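Local structure of teicoplanin pseudoaglycone deacetylases Orf2 (Actinoplanes teichomyceticus, 3DFF) at residues Asp19-Phe24 against Phe223-Arg228; His130-Glu135 against His164-Asp169; Ala170-Thr175 against Val198-Gly203; Arg246-Ala251 against Gly258-Thr263. The protein is a zinc-dependent deacetylase of the PIG-L family that probably removes an N-acetyl group from the teicoplanin pseudoaglycone during biosynthesis of this lipoglycopeptide antibiotic. One frame throughout, in Å; residues are numbered along the deposited sequence. Where two conformers were deposited one is given.

Interactions 1 and 2 lie on opposite sides of the chain's centre, centres about 23 Å apart, yet each supplies a ligand to the same zinc ion: Asp19 OD2 and His164 NE2 stand 3.0 Å apart at the metal. Interaction 3 continues interaction 2 along helix 162-178, their centres about 9 Å apart, and ties that helix to the chain leading into strand 204-211. Interaction 4 backs interaction 1, its centre about 13 Å away, joined by the Phe223 ring, whose CE1 lies 3.8 Å from Tyr260 OH. The Leu247 side chain is about 13 Å from the zinc; interaction 4 takes no direct part there, though its His250 has been seen to bind another zinc ion, not bound here.

Interaction 1 (Asp19-Phe24 against Phe223-Arg228). With ZN (zinc ion), chain B.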
loop_
_atom_site.group_PDB
_atom_site.type_symbol
_atom_site.label_atom_id
_atom_site.label_comp_id
_atom_site.label_asym_id
_atom_site.label_seq_id
_atom_site.Cartn_x
_atom_site.Cartn_y
_atom_site.Cartn_z
ATOM N N ASP A 19 -1.574 3.704 -1.178
ATOM C CA ASP A 19 -0.229 3.154 -1.395
ATOM C C ASP A 19 -0.003 2.717 -2.837
ATOM O O ASP A 19 1.058 2.982 -3.405
ATOM C CB ASP A 19 0.065 1.978 -0.450
ATOM C CG ASP A 19 0.233 2.411 0.991
ATOM O OD1 ASP A 19 1.100 3.261 1.278
ATOM O OD2 ASP A 19 -0.503 1.893 1.849
ATOM N N ALA A 20 -0.993 2.053 -3.421
ATOM C CA ALA A 20 -0.860 1.546 -4.798
ATOM C C ALA A 20 -0.695 2.692 -5.771
ATOM O O ALA A 20 0.108 2.598 -6.730
ATOM C CB ALA A 20 -2.098 0.700 -5.178
ATOM N N VAL A 21 -1.456 3.761 -5.568
ATOM C CA VAL A 21 -1.358 4.911 -6.482
ATOM C C VAL A 21 -0.005 5.609 -6.307
ATOM O O VAL A 21 0.702 5.871 -7.280
ATOM C CB VAL A 21 -2.552 5.868 -6.345
ATOM C CG1 VAL A 21 -2.335 7.123 -7.183
ATOM C CG2 VAL A 21 -3.839 5.135 -6.771
ATOM N N LEU A 22 0.371 5.887 -5.064
ATOM C CA LEU A 22 1.676 6.508 -4.798
ATOM C C LEU A 22 2.831 5.707 -5.372
ATOM O O LEU A 22 3.801 6.283 -5.907
ATOM C CB LEU A 22 1.901 6.608 -3.290
ATOM C CG LEU A 22 1.164 7.739 -2.588
ATOM C CD1 LEU A 22 1.156 7.470 -1.086
ATOM C CD2 LEU A 22 1.799 9.101 -2.907
ATOM N N SER A 23 2.751 4.389 -5.239
ATOM C CA SER A 23 3.889 3.528 -5.564
ATOM C C SER A 23 3.881 3.004 -6.988
ATOM O O SER A 23 4.949 2.724 -7.551
ATOM C CB SER A 23 3.977 2.346 -4.596
ATOM O OG SER A 23 4.054 2.792 -3.254
ATOM N N PHE A 24 2.686 2.862 -7.557
ATOM C CA PHE A 24 2.528 2.059 -8.778
ATOM C C PHE A 24 1.473 2.656 -9.713
ATOM O O PHE A 24 1.043 1.997 -10.662
ATOM C CB PHE A 24 2.194 0.607 -8.379
ATOM C CG PHE A 24 2.323 -0.411 -9.499
ATOM C CD1 PHE A 24 3.510 -0.555 -10.213
ATOM C CD2 PHE A 24 1.258 -1.248 -9.800
ATOM C CE1 PHE A 24 3.620 -1.512 -11.242
ATOM C CE2 PHE A 24 1.352 -2.203 -10.818
ATOM C CZ PHE A 24 2.529 -2.335 -11.540
ATOM N N PHE A 223 0.390 11.504 -10.967
ATOM C CA PHE A 223 0.463 12.626 -10.032
ATOM C C PHE A 223 -0.895 13.290 -9.804
ATOM O O PHE A 223 -1.207 13.662 -8.680
ATOM C CB PHE A 223 1.532 13.649 -10.476
ATOM C CG PHE A 223 2.967 13.174 -10.288
ATOM C CD1 PHE A 223 3.266 11.865 -9.910
ATOM C CD2 PHE A 223 4.022 14.058 -10.520
ATOM C CE1 PHE A 223 4.603 11.432 -9.753
ATOM C CE2 PHE A 223 5.350 13.643 -10.371
ATOM C CZ PHE A 223 5.647 12.335 -9.991
ATOM N N GLN A 224 -1.703 13.424 -10.865
ATOM C CA GLN A 224 -3.068 13.943 -10.723
ATOM C C GLN A 224 -3.884 13.002 -9.824
ATOM O O GLN A 224 -4.665 13.459 -9.001
ATOM C CB GLN A 224 -3.752 14.078 -12.085
ATOM C CG GLN A 224 -3.262 15.265 -12.905
ATOM C CD GLN A 224 -3.575 15.145 -14.383
ATOM O OE1 GLN A 224 -4.372 14.305 -14.809
ATOM N NE2 GLN A 224 -2.935 15.992 -15.184
ATOM N N ALA A 225 -3.685 11.700 -9.987
ATOM C CA ALA A 225 -4.399 10.704 -9.169
ATOM C C ALA A 225 -3.995 10.809 -7.698
ATOM O O ALA A 225 -4.854 10.812 -6.808
ATOM C CB ALA A 225 -4.173 9.299 -9.697
ATOM N N VAL A 226 -2.694 10.907 -7.435
ATOM C CA VAL A 226 -2.223 11.143 -6.074
ATOM C C VAL A 226 -2.950 12.340 -5.449
ATOM O O VAL A 226 -3.376 12.291 -4.289
ATOM C CB VAL A 226 -0.685 11.338 -6.033
ATOM C CG1 VAL A 226 -0.223 11.801 -4.660
ATOM C CG2 VAL A 226 0.028 10.067 -6.441
ATOM N N GLU A 227 -3.169 13.403 -6.225
ATOM C CA GLU A 227 -3.828 14.581 -5.686
ATOM C C GLU A 227 -5.264 14.351 -5.214
ATOM O O GLU A 227 -5.810 15.179 -4.484
ATOM C CB GLU A 227 -3.777 15.730 -6.699
ATOM C CG GLU A 227 -2.362 16.201 -6.920
ATOM C CD GLU A 227 -2.267 17.351 -7.892
ATOM O OE1 GLU A 227 -2.848 17.263 -8.994
ATOM O OE2 GLU A 227 -1.601 18.344 -7.545
ATOM N N ARG A 228 -5.877 13.248 -5.644
ATOM C CA ARG A 228 -7.243 12.938 -5.242
ATOM C C ARG A 228 -7.257 12.551 -3.773
ATOM O O ARG A 228 -8.291 12.675 -3.117
ATOM C CB ARG A 228 -7.843 11.818 -6.093
ATOM C CG ARG A 228 -8.677 12.306 -7.262
ATOM C CD ARG A 228 -7.825 12.991 -8.301
ATOM N NE ARG A 228 -8.624 13.434 -9.450
ATOM C CZ ARG A 228 -8.222 14.383 -10.293
ATOM N NH1 ARG A 228 -7.045 14.976 -10.116
ATOM N NH2 ARG A 228 -9.002 14.751 -11.306
HETATM ZN ZN ZN B . 0.346 2.658 3.645
HETATM O O HOH W 1 -0.660 4.492 3.370
HETATM O O HOH W 2 1.507 3.539 5.019
#
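Val21 and Val226 both set CG1 anti to the backbone N (chi1 173° and 171°), which sends CG1 of Val21 out toward the other helix and turns CG2 of Val226 to meet it at 3.8 Å. The same Val21 methyl settles on CB of Ala225, also at 3.8 Å, a spot where so small a side chain lets the helices come close. Leu22 starts off beside the contact, but with CG anti to the carbonyl carbon its CD2 branch comes nearer and reaches CG1 of Val226 at 3.8 Å, the two side chains crossing at about a right angle. Branched and small apolar residues suit this place because it is buried, and no hydrogen bond passes between the segments.

In the fold, 19-24 is the first turn of helix 19-33, which follows strand 9-14 of the Rossmann-like PIG-L core, and 223-228 lies on helix 216-226 and the chain after it. The junction of strand and helix carries the family's metal-binding sequence, here PHLDD, whose last aspartate, Asp19, opens the helix. Asp19 leaves the helix away from the valines and holds the zinc ion unevenly with its carboxylate: OD2 lies 2.1 Å from the metal, OD1 a looser 2.6 Å. His16 and His164 complete the protein ligands, and two waters, at 2.1 and 2.0 Å from the zinc, fill the rest of the shell. Within the turn, Ser23 N bonds to Asp19 O at 2.9 Å, fixing the backbone just behind the ligand. Leu83 and Leu86 close over Val21 from helix 71-85 and the loop after it.

Interaction 2 (His130-Glu135 against His164-Asp169). With ZN (zinc ion), chain B.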
loop_
_atom_site.group_PDB
_atom_site.type_symbol
_atom_site.label_atom_id
_atom_site.label_comp_id
_atom_site.label_asym_id
_atom_site.label_seq_id
_atom_site.Cartn_x
_atom_site.Cartn_y
_atom_site.Cartn_z
ATOM N N HIS A 130 0.057 -13.494 13.469
ATOM C CA HIS A 130 -0.108 -14.669 12.601
ATOM C C HIS A 130 -1.553 -14.774 12.111
ATOM O O HIS A 130 -1.820 -15.011 10.922
ATOM C CB HIS A 130 0.284 -15.925 13.392
ATOM C CG HIS A 130 0.109 -17.205 12.638
ATOM N ND1 HIS A 130 1.090 -17.730 11.826
ATOM C CD2 HIS A 130 -0.927 -18.073 12.588
ATOM C CE1 HIS A 130 0.660 -18.861 11.297
ATOM N NE2 HIS A 130 -0.561 -19.093 11.743
ATOM N N ASP A 131 -2.478 -14.601 13.057
ATOM C CA ASP A 131 -3.917 -14.686 12.784
ATOM C C ASP A 131 -4.377 -13.636 11.767
ATOM O O ASP A 131 -5.103 -13.956 10.815
ATOM C CB ASP A 131 -4.714 -14.552 14.081
ATOM C CG ASP A 131 -4.588 -15.779 14.980
ATOM O OD1 ASP A 131 -4.056 -16.829 14.536
ATOM O OD2 ASP A 131 -5.020 -15.683 16.146
ATOM N N LEU A 132 -3.957 -12.386 11.958
ATOM C CA LEU A 132 -4.281 -11.344 11.000
ATOM C C LEU A 132 -3.766 -11.669 9.595
ATOM O O LEU A 132 -4.513 -11.579 8.637
ATOM C CB LEU A 132 -3.753 -9.982 11.466
ATOM C CG LEU A 132 -3.909 -8.831 10.464
ATOM C CD1 LEU A 132 -5.370 -8.527 10.104
ATOM C CD2 LEU A 132 -3.218 -7.605 11.020
ATOM N N VAL A 133 -2.499 -12.071 9.480
ATOM C CA VAL A 133 -1.958 -12.379 8.160
ATOM C C VAL A 133 -2.729 -13.530 7.541
ATOM O O VAL A 133 -3.037 -13.502 6.346
ATOM C CB VAL A 133 -0.458 -12.694 8.214
ATOM C CG1 VAL A 133 0.019 -13.265 6.871
ATOM C CG2 VAL A 133 0.325 -11.431 8.599
ATOM N N GLY A 134 -3.077 -14.513 8.365
ATOM C CA GLY A 134 -3.877 -15.647 7.885
ATOM C C GLY A 134 -5.225 -15.224 7.327
ATOM O O GLY A 134 -5.648 -15.687 6.262
ATOM N N GLU A 135 -5.911 -14.334 8.039
ATOM C CA GLU A 135 -7.191 -13.821 7.576
ATOM C C GLU A 135 -7.050 -13.052 6.275
ATOM O O GLU A 135 -7.856 -13.214 5.371
ATOM C CB GLU A 135 -7.830 -12.930 8.636
ATOM C CG GLU A 135 -8.230 -13.680 9.906
ATOM C CD GLU A 135 -9.582 -14.345 9.814
ATOM O OE1 GLU A 135 -10.347 -14.043 8.869
ATOM O OE2 GLU A 135 -9.890 -15.170 10.704
ATOM N N HIS A 164 1.726 -2.807 6.091
ATOM C CA HIS A 164 2.407 -3.107 4.826
ATOM C C HIS A 164 3.024 -4.487 4.870
ATOM O O HIS A 164 2.931 -5.245 3.895
ATOM C CB HIS A 164 3.483 -2.064 4.517
ATOM C CG HIS A 164 2.925 -0.765 4.025
ATOM N ND1 HIS A 164 3.486 -0.064 2.973
ATOM C CD2 HIS A 164 1.853 -0.040 4.435
ATOM C CE1 HIS A 164 2.776 1.029 2.755
ATOM N NE2 HIS A 164 1.782 1.074 3.630
ATOM N N GLU A 165 3.655 -4.820 6.001
ATOM C CA GLU A 165 4.228 -6.164 6.167
ATOM C C GLU A 165 3.149 -7.244 6.168
ATOM O O GLU A 165 3.335 -8.281 5.535
ATOM C CB GLU A 165 5.087 -6.237 7.434
ATOM C CG GLU A 165 6.280 -5.314 7.333
ATOM C CD GLU A 165 7.282 -5.468 8.455
ATOM O OE1 GLU A 165 6.952 -6.067 9.499
ATOM O OE2 GLU A 165 8.412 -4.970 8.285
ATOM N N ALA A 166 2.035 -7.005 6.849
ATOM C CA ALA A 166 0.924 -7.989 6.847
ATOM C C ALA A 166 0.374 -8.212 5.441
ATOM O O ALA A 166 0.112 -9.354 5.042
ATOM C CB ALA A 166 -0.187 -7.527 7.767
ATOM N N THR A 167 0.210 -7.131 4.680
ATOM C CA THR A 167 -0.320 -7.215 3.322
ATOM C C THR A 167 0.631 -8.023 2.447
ATOM O O THR A 167 0.212 -8.933 1.715
ATOM C CB THR A 167 -0.503 -5.801 2.743
ATOM O OG1 THR A 167 -1.496 -5.113 3.524
ATOM C CG2 THR A 167 -0.953 -5.870 1.287
ATOM N N ARG A 168 1.912 -7.672 2.523
ATOM C CA ARG A 168 2.923 -8.280 1.681
ATOM C C ARG A 168 2.996 -9.769 1.966
ATOM O O ARG A 168 2.924 -10.583 1.043
ATOM C CB ARG A 168 4.277 -7.609 1.896
ATOM C CG ARG A 168 5.426 -8.304 1.145
ATOM C CD ARG A 168 6.766 -7.956 1.758
ATOM N NE ARG A 168 6.889 -8.477 3.126
ATOM C CZ ARG A 168 7.750 -8.019 4.028
ATOM N NH1 ARG A 168 8.577 -7.008 3.743
ATOM N NH2 ARG A 168 7.765 -8.552 5.240
ATOM N N ASP A 169 3.101 -10.122 3.246
ATOM C CA ASP A 169 3.247 -11.529 3.645
ATOM C C ASP A 169 2.000 -12.317 3.213
ATOM O O ASP A 169 2.115 -13.372 2.598
ATOM C CB ASP A 169 3.493 -11.653 5.153
ATOM C CG ASP A 169 4.858 -11.101 5.579
ATOM O OD1 ASP A 169 5.666 -10.675 4.714
ATOM O OD2 ASP A 169 5.157 -11.136 6.788
HETATM ZN ZN ZN B . 0.346 2.658 3.645
HETATM O O HOH W 1 -0.660 4.492 3.370
HETATM O O HOH W 2 1.507 3.539 5.019
#
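Val133 against Ala166 is the heart of a helix-helix packing contact between helix 126-147 and helix 162-178, the two helices joined in sequence through strand 151-155. The axes of the short segments approach to 8.9 Å and cross at -51°, and Ala166, the small residue at the crossing, lets its CA come within 5.4 Å of that of Val133. Ala166 offers its CA and methyl: CG2 of Val133 rests 3.9 Å from the CA and 4.0 Å from the CB. With CG1 anti to the backbone N (chi1 169°), Val133 spreads its methyls along the other helix, so that CG1 meets CB of Asp169 at 4.2 Å one turn further on. Leu132 adds a looser touch from its CD2 to CB of Ala166.

Asp169 presents its methylene to the valine while its carboxylate turns to Arg168. Two nitrogens of that guanidinium group, NE and NH2, converge on OD1, each at 3.0 Å and with the oxygen in the guanidinium plane. The other guanidinium nitrogen, NH1, bonds to Ala156 O, which helps fix the group's rotation. At the start of the segment His164 points away from the helix pair and binds the zinc ion through NE2 at 2.1 Å, its ND1 held by Asp187. Since only apolar contacts join the two helices, their fit depends on shape, while charged groups pair without bridging them, Arg168 with Asp169 and Glu135 with Arg94.

Interaction 3 (Ala170-Thr175 against Val198-Gly203); sequences AALFAT and VELPQG
A helical turn, 170-175, faces an irregular, extended run, 198-203, and the two backbones draw nearest at Leu172 and Pro201, whose CA atoms stay 8.4 Å apart; Leu172 reaches part of the way across and the proline ring comes to meet it. The leucine chain is stretched out (chi2 -179°), which carries CD1 to CD of Pro201 at 3.7 Å and, more loosely, to CD2 of Leu200 at 4.2 Å; in both pairs the side chains meet at about a right angle. Phe173, the next residue, brings the far end of its ring to the neighbouring CB-CG edge of the proline, where CE1 lies 3.9 Å from CB of Pro201 and CZ is almost as close. The proline ring approaches the phenyl group obliquely, and the two partners reach Pro201 from directions roughly at right angles.

The run it belongs to leads directly into strand 204-211, the edge of the main sheet, and Phe204 at the start of that strand also touches both Leu172 and Phe173. On the helix, the buried hydroxyl of Thr175 turns back to bond Ala171 O at 2.8 Å. Proline is apt here: its stiff ring presents CD to the leucine and CB and CG to the phenylalanine, and it has no N-H needing an acceptor. No hydrogen bond crosses between the segments, so the contact rests on apolar packing and the surface it buries.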
loop_
_atom_site.group_PDB
_atom_site.type_symbol
_atom_site.label_atom_id
_atom_site.label_comp_id
_atom_site.label_asym_id
_atom_site.label_seq_id
_atom_site.Cartn_x
_atom_site.Cartn_y
_atom_site.Cartn_z
ATOM N N ALA A 170 0.820 -11.794 3.514
ATOM C CA ALA A 170 -0.432 -12.473 3.118
ATOM C C ALA A 170 -0.492 -12.687 1.598
ATOM O O ALA A 170 -0.888 -13.758 1.132
ATOM C CB ALA A 170 -1.627 -11.673 3.559
ATOM N N ALA A 171 -0.119 -11.665 0.830
ATOM C CA ALA A 171 -0.086 -11.801 -0.640
ATOM C C ALA A 171 0.918 -12.869 -1.106
ATOM O O ALA A 171 0.625 -13.622 -2.053
ATOM C CB ALA A 171 0.205 -10.456 -1.318
ATOM N N LEU A 172 2.079 -12.943 -0.456
ATOM C CA LEU A 172 3.099 -13.948 -0.810
ATOM C C LEU A 172 2.543 -15.347 -0.552
ATOM O O LEU A 172 2.650 -16.235 -1.411
ATOM C CB LEU A 172 4.393 -13.727 -0.039
ATOM C CG LEU A 172 5.153 -12.454 -0.444
ATOM C CD1 LEU A 172 6.453 -12.364 0.375
ATOM C CD2 LEU A 172 5.478 -12.371 -1.935
ATOM N N PHE A 173 1.930 -15.535 0.615
ATOM C CA PHE A 173 1.366 -16.839 0.963
ATOM C C PHE A 173 0.249 -17.233 0.001
ATOM O O PHE A 173 0.226 -18.375 -0.495
ATOM C CB PHE A 173 0.859 -16.861 2.416
ATOM C CG PHE A 173 1.920 -16.564 3.447
ATOM C CD1 PHE A 173 3.252 -16.906 3.237
ATOM C CD2 PHE A 173 1.573 -15.960 4.661
ATOM C CE1 PHE A 173 4.220 -16.635 4.202
ATOM C CE2 PHE A 173 2.536 -15.687 5.620
ATOM C CZ PHE A 173 3.865 -16.019 5.390
ATOM N N ALA A 174 -0.668 -16.306 -0.261
ATOM C CA ALA A 174 -1.831 -16.594 -1.100
ATOM C C ALA A 174 -1.383 -16.908 -2.528
ATOM O O ALA A 174 -1.795 -17.922 -3.081
ATOM C CB ALA A 174 -2.826 -15.438 -1.075
ATOM N N THR A 175 -0.511 -16.070 -3.099
ATOM C CA THR A 175 -0.027 -16.271 -4.478
ATOM C C THR A 175 0.802 -17.545 -4.604
ATOM O O THR A 175 0.786 -18.204 -5.656
ATOM C CB THR A 175 0.799 -15.069 -5.033
ATOM O OG1 THR A 175 1.930 -14.814 -4.179
ATOM C CG2 THR A 175 -0.070 -13.824 -5.219
ATOM N N VAL A 198 14.553 -5.317 2.603
ATOM C CA VAL A 198 13.465 -5.904 3.386
ATOM C C VAL A 198 13.725 -7.379 3.699
ATOM O O VAL A 198 14.469 -8.061 2.989
ATOM C CB VAL A 198 12.052 -5.746 2.711
ATOM C CG1 VAL A 198 11.627 -4.278 2.641
ATOM C CG2 VAL A 198 12.006 -6.394 1.333
ATOM N N GLU A 199 13.126 -7.848 4.786
ATOM C CA GLU A 199 13.220 -9.242 5.182
ATOM C C GLU A 199 11.884 -9.887 4.818
ATOM O O GLU A 199 10.838 -9.514 5.353
ATOM C CB GLU A 199 13.502 -9.346 6.692
ATOM C CG GLU A 199 13.337 -10.761 7.306
ATOM C CD GLU A 199 14.656 -11.520 7.486
ATOM O OE1 GLU A 199 14.626 -12.782 7.517
ATOM O OE2 GLU A 199 15.720 -10.865 7.604
ATOM N N LEU A 200 11.931 -10.842 3.890
ATOM C CA LEU A 200 10.745 -11.567 3.447
ATOM C C LEU A 200 10.542 -12.828 4.299
ATOM O O LEU A 200 11.476 -13.295 4.938
ATOM C CB LEU A 200 10.903 -11.952 1.973
ATOM C CG LEU A 200 10.989 -10.785 0.980
ATOM C CD1 LEU A 200 11.174 -11.295 -0.434
ATOM C CD2 LEU A 200 9.744 -9.871 1.045
ATOM N N PRO A 201 9.322 -13.392 4.296
ATOM C CA PRO A 201 9.153 -14.676 5.000
ATOM C C PRO A 201 10.022 -15.761 4.398
ATOM O O PRO A 201 10.322 -15.718 3.201
ATOM C CB PRO A 201 7.670 -15.017 4.803
ATOM C CG PRO A 201 7.012 -13.715 4.403
ATOM C CD PRO A 201 8.069 -12.907 3.696
ATOM N N GLN A 202 10.402 -16.717 5.238
ATOM C CA GLN A 202 11.280 -17.821 4.835
ATOM C C GLN A 202 10.759 -18.473 3.561
ATOM O O GLN A 202 9.560 -18.700 3.411
ATOM C CB GLN A 202 11.397 -18.847 5.965
ATOM C CG GLN A 202 12.462 -19.935 5.743
ATOM C CD GLN A 202 13.911 -19.467 5.983
ATOM O OE1 GLN A 202 14.867 -20.166 5.608
ATOM N NE2 GLN A 202 14.080 -18.309 6.618
ATOM N N GLY A 203 11.675 -18.755 2.641
ATOM C CA GLY A 203 11.318 -19.402 1.393
ATOM C C GLY A 203 11.113 -18.515 0.186
ATOM O O GLY A 203 11.036 -19.011 -0.936
#

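Interaction 4 (Arg246-Ala251 against Gly258-Thr263); sequences RLDEHA and GGYGET
Leu247 O is gripped twice, by Ala251 N of its own helix at 3.1 Å and by a water that donates to it at 2.7 Å. The same water lies 2.8 Å from Tyr260 OH and so bridges helix and loop. Beside this link the tyrosine brings the edge of its ring up to the carbonyl, CE1 standing 3.7 Å from Leu247 O. With CG anti to the backbone N (chi1 -169°), the ring extends from the loop toward the helix. Ala251, one turn on, packs its methyl obliquely at the same CD1-CE1 edge, but displaced to one side of the ring plane, with CB 3.6 Å from CD1; alanine's single methyl suits this close approach. Asp248 approaches from the opposite side of the ring plane, OD1 lying 3.8 Å from CD1 with the carboxylate and ring planes 76° apart, but its main partner is Arg219, in a salt bridge. The hydroxyl also bonds Lys222, giving this buried group two polar partners. Tyr260 therefore wedges between helix 243-254 and helix 216-226, meeting Phe223 of the latter edge-to-face, just before the chain enters strand 263-269 of the main sheet.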
loop_
_atom_site.group_PDB
_atom_site.type_symbol
_atom_site.label_atom_id
_atom_site.label_comp_id
_atom_site.label_asym_id
_atom_site.label_seq_id
_atom_site.Cartn_x
_atom_site.Cartn_y
_atom_site.Cartn_z
ATOM N N ARG A 246 10.314 15.148 -4.934
ATOM C CA ARG A 246 11.028 14.021 -4.350
ATOM C C ARG A 246 10.770 12.746 -5.121
ATOM O O ARG A 246 11.679 11.955 -5.318
ATOM C CB ARG A 246 10.650 13.857 -2.877
ATOM C CG ARG A 246 11.419 14.804 -1.965
ATOM C CD ARG A 246 11.062 14.573 -0.528
ATOM N NE ARG A 246 9.795 15.218 -0.200
ATOM C CZ ARG A 246 8.708 14.584 0.232
ATOM N NH1 ARG A 246 8.726 13.271 0.412
ATOM N NH2 ARG A 246 7.611 15.273 0.504
ATOM N N LEU A 247 9.535 12.565 -5.583
ATOM C CA LEU A 247 9.222 11.410 -6.434
ATOM C C LEU A 247 9.947 11.473 -7.785
ATOM O O LEU A 247 10.461 10.469 -8.259
ATOM C CB LEU A 247 7.710 11.281 -6.633
ATOM C CG LEU A 247 6.881 10.993 -5.372
ATOM C CD1 LEU A 247 5.423 10.810 -5.783
ATOM C CD2 LEU A 247 7.366 9.771 -4.599
ATOM N N ASP A 248 9.993 12.663 -8.379
ATOM C CA ASP A 248 10.696 12.862 -9.653
ATOM C C ASP A 248 12.199 12.594 -9.502
ATOM O O ASP A 248 12.798 11.954 -10.364
ATOM C CB ASP A 248 10.477 14.290 -10.150
ATOM C CG ASP A 248 9.164 14.463 -10.916
ATOM O OD1 ASP A 248 8.596 13.464 -11.409
ATOM O OD2 ASP A 248 8.716 15.626 -11.049
ATOM N N GLU A 249 12.778 13.088 -8.409
ATOM C CA GLU A 249 14.205 12.932 -8.142
ATOM C C GLU A 249 14.549 11.472 -7.888
ATOM O O GLU A 249 15.576 10.970 -8.346
ATOM C CB GLU A 249 14.631 13.802 -6.957
ATOM C CG GLU A 249 16.133 13.702 -6.558
ATOM C CD GLU A 249 17.121 13.898 -7.727
ATOM O OE1 GLU A 249 16.735 14.459 -8.781
ATOM O OE2 GLU A 249 18.297 13.488 -7.586
ATOM N N HIS A 250 13.653 10.772 -7.198
ATOM C CA HIS A 250 13.883 9.376 -6.922
ATOM C C HIS A 250 13.917 8.577 -8.216
ATOM O O HIS A 250 14.797 7.742 -8.412
ATOM C CB HIS A 250 12.808 8.834 -5.970
ATOM C CG HIS A 250 13.032 7.406 -5.586
ATOM N ND1 HIS A 250 13.983 7.025 -4.662
ATOM C CD2 HIS A 250 12.441 6.267 -6.013
ATOM C CE1 HIS A 250 13.960 5.710 -4.533
ATOM N NE2 HIS A 250 13.041 5.227 -5.348
ATOM N N ALA A 251 12.941 8.826 -9.092
ATOM C CA ALA A 251 12.896 8.186 -10.397
ATOM C C ALA A 251 14.141 8.537 -11.205
ATOM O O ALA A 251 14.710 7.671 -11.851
ATOM C CB ALA A 251 11.662 8.610 -11.141
ATOM N N GLY A 258 16.686 8.611 -18.458
ATOM C CA GLY A 258 15.311 8.158 -18.620
ATOM C C GLY A 258 14.271 9.209 -18.297
ATOM O O GLY A 258 14.586 10.377 -18.053
ATOM N N GLY A 259 13.015 8.791 -18.328
ATOM C CA GLY A 259 11.917 9.640 -17.895
ATOM C C GLY A 259 11.465 9.121 -16.549
ATOM O O GLY A 259 12.269 8.574 -15.779
ATOM N N TYR A 260 10.179 9.275 -16.264
ATOM C CA TYR A 260 9.651 8.790 -14.997
ATOM C C TYR A 260 9.579 7.261 -14.999
ATOM O O TYR A 260 9.516 6.624 -16.059
ATOM C CB TYR A 260 8.287 9.423 -14.698
ATOM C CG TYR A 260 7.842 9.148 -13.287
ATOM C CD1 TYR A 260 8.469 9.773 -12.201
ATOM C CD2 TYR A 260 6.844 8.210 -13.036
ATOM C CE1 TYR A 260 8.088 9.497 -10.907
ATOM C CE2 TYR A 260 6.448 7.926 -11.735
ATOM C CZ TYR A 260 7.085 8.570 -10.682
ATOM O OH TYR A 260 6.724 8.303 -9.392
ATOM N N GLY A 261 9.587 6.653 -13.813
ATOM C CA GLY A 261 9.520 5.216 -13.731
ATOM C C GLY A 261 9.277 4.756 -12.303
ATOM O O GLY A 261 9.366 5.549 -11.368
ATOM N N GLU A 262 8.979 3.469 -12.164
ATOM C CA GLU A 262 8.721 2.857 -10.870
ATOM C C GLU A 262 9.497 1.560 -10.782
ATOM O O GLU A 262 9.563 0.796 -11.761
ATOM C CB GLU A 262 7.219 2.598 -10.707
ATOM C CG GLU A 262 6.398 3.872 -10.529
ATOM C CD GLU A 262 4.913 3.720 -10.838
ATOM O OE1 GLU A 262 4.144 4.598 -10.395
ATOM O OE2 GLU A 262 4.524 2.762 -11.554
ATOM N N THR A 263 10.096 1.324 -9.613
ATOM C CA THR A 263 10.875 0.121 -9.349
ATOM C C THR A 263 9.993 -0.996 -8.779
ATOM O O THR A 263 9.252 -0.770 -7.812
ATOM C CB THR A 263 12.037 0.449 -8.395
ATOM O OG1 THR A 263 12.886 1.429 -9.025
ATOM C CG2 THR A 263 12.867 -0.775 -8.061
HETATM O O HOH W 3 9.085 8.152 -7.945
#